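Local coordinates for protein botulinum neurotoxin type C1 (Clostridium botulinum, PDB 3N7K) that probably binds gangliosides on nerve cells through its receptor-binding domain, the part of the toxin heavy chain present here, at residues 124-129 with 165-170. Sequence-based numbering, arbitrary orientation.
Sequences QSINFS and DTIKVK
Gln124 lays its side chain against the end of strand 165-168 and the residues that follow it. Gln124 OE1 accepts a hydrogen bond from the backbone N of Lys170 at 3.0 Å. The bond is nearly straight (172°) and meets a lone pair in the carbonyl plane. Gln124 NE2 gives a weak, bent bond to Lys168 O, 3.2 Å away. Both ends of the amide are thus tied to backbone, which should limit its rotation. The Lys170 side chain lies antiparallel alongside that of Gln124, and its NZ hydrogen-bonds to Glu123 O. The two strands are edge strands of different antiparallel sheets in the concanavalin-like (jelly-roll) N-terminal half of the receptor-binding domain. Strand 122-129 pairs with 111-117, and 162-168 with 154-159. Segments 124-129 and 165-168 run antiparallel, their axes 7.1 Å apart at closest approach. No backbone-to-backbone hydrogen bond joins them; side chains bridge the two. Ile126 CD1 meets Ile167 CG2 at 3.9 Å, the apolar contact between the edges. Asp165, with CG anti to its own backbone N (chi1 -158°), reaches across beside Ile126. Asp165 OD2 takes a weak bond from Asn127 N at 3.5 Å, while Asp165 OD1 accepts a weak hydrogen bond from Thr166 N.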
# COMPACT_ATOMS: atom_id res chain seq x y z
N GLN A 124 -7.13 -25.66 10.24
CA GLN A 124 -6.81 -24.67 11.27
C GLN A 124 -6.34 -23.42 10.52
O GLN A 124 -5.23 -23.39 9.99
CB GLN A 124 -5.73 -25.18 12.24
CG GLN A 124 -5.25 -24.14 13.26
CD GLN A 124 -5.00 -24.71 14.68
OE1 GLN A 124 -4.30 -25.72 14.85
NE2 GLN A 124 -5.55 -24.05 15.68
N SER A 125 -7.20 -22.42 10.45
CA SER A 125 -6.88 -21.19 9.74
C SER A 125 -6.67 -20.00 10.65
O SER A 125 -7.06 -20.00 11.80
CB SER A 125 -7.98 -20.85 8.72
OG SER A 125 -8.09 -21.84 7.72
N ILE A 126 -6.03 -18.98 10.09
CA ILE A 126 -5.75 -17.76 10.82
C ILE A 126 -5.92 -16.71 9.72
O ILE A 126 -5.72 -17.03 8.54
CB ILE A 126 -4.30 -17.80 11.40
CG1 ILE A 126 -4.14 -16.74 12.49
CG2 ILE A 126 -3.24 -17.60 10.30
CD1 ILE A 126 -2.85 -16.84 13.26
N ASN A 127 -6.32 -15.50 10.05
CA ASN A 127 -6.49 -14.52 8.99
C ASN A 127 -6.20 -13.08 9.35
O ASN A 127 -5.91 -12.74 10.50
CB ASN A 127 -7.91 -14.60 8.41
CG ASN A 127 -8.99 -14.18 9.41
OD1 ASN A 127 -9.65 -15.03 10.02
ND2 ASN A 127 -9.17 -12.86 9.61
N PHE A 128 -6.29 -12.26 8.32
CA PHE A 128 -6.10 -10.82 8.41
C PHE A 128 -7.36 -10.23 7.78
O PHE A 128 -7.78 -10.65 6.70
CB PHE A 128 -4.86 -10.40 7.62
CG PHE A 128 -4.90 -8.99 7.12
CD1 PHE A 128 -4.97 -7.92 7.99
CD2 PHE A 128 -4.85 -8.73 5.75
CE1 PHE A 128 -5.00 -6.61 7.52
CE2 PHE A 128 -4.88 -7.42 5.27
CZ PHE A 128 -4.95 -6.36 6.16
N SER A 129 -7.97 -9.27 8.48
CA SER A 129 -9.19 -8.63 7.99
C SER A 129 -8.96 -7.14 7.89
O SER A 129 -8.68 -6.49 8.90
CB SER A 129 -10.35 -8.93 8.96
OG SER A 129 -9.88 -8.97 10.31
N ASP A 165 -2.82 -11.73 14.09
CA ASP A 165 -3.54 -12.81 14.71
C ASP A 165 -2.52 -13.80 15.25
O ASP A 165 -1.42 -13.94 14.70
CB ASP A 165 -4.43 -13.45 13.65
CG ASP A 165 -5.59 -14.21 14.25
OD1 ASP A 165 -5.84 -14.05 15.46
OD2 ASP A 165 -6.26 -14.95 13.50
N THR A 166 -2.88 -14.50 16.32
CA THR A 166 -2.01 -15.49 16.93
C THR A 166 -2.92 -16.62 17.39
O THR A 166 -4.11 -16.40 17.63
CB THR A 166 -1.27 -14.92 18.16
OG1 THR A 166 -0.52 -15.96 18.81
CG2 THR A 166 -2.26 -14.32 19.15
N ILE A 167 -2.37 -17.83 17.50
CA ILE A 167 -3.16 -18.98 17.94
C ILE A 167 -2.33 -20.22 18.23
O ILE A 167 -1.25 -20.41 17.66
CB ILE A 167 -4.23 -19.34 16.89
CG1 ILE A 167 -5.14 -20.45 17.43
CG2 ILE A 167 -3.57 -19.82 15.62
CD1 ILE A 167 -5.67 -20.19 18.83
N LYS A 168 -2.85 -21.07 19.11
CA LYS A 168 -2.16 -22.30 19.47
C LYS A 168 -2.47 -23.41 18.48
O LYS A 168 -3.63 -23.69 18.17
CB LYS A 168 -2.55 -22.73 20.89
CG LYS A 168 -2.04 -24.09 21.32
CD LYS A 168 -0.53 -24.22 21.18
CE LYS A 168 -0.10 -25.65 21.45
NZ LYS A 168 1.30 -25.92 21.03
N VAL A 169 -1.41 -24.03 17.97
CA VAL A 169 -1.55 -25.12 17.02
C VAL A 169 -2.02 -26.36 17.78
O VAL A 169 -1.48 -26.70 18.83
CB VAL A 169 -0.20 -25.44 16.33
CG1 VAL A 169 -0.31 -26.69 15.53
CG2 VAL A 169 0.20 -24.30 15.42
N LYS A 170 -3.05 -27.01 17.25
CA LYS A 170 -3.60 -28.21 17.86
C LYS A 170 -2.88 -29.45 17.31
O LYS A 170 -2.14 -29.35 16.32
CB LYS A 170 -5.09 -28.31 17.55
CG LYS A 170 -5.39 -28.45 16.06
CD LYS A 170 -6.89 -28.41 15.79
CE LYS A 170 -7.19 -28.41 14.30
NZ LYS A 170 -8.62 -28.09 13.98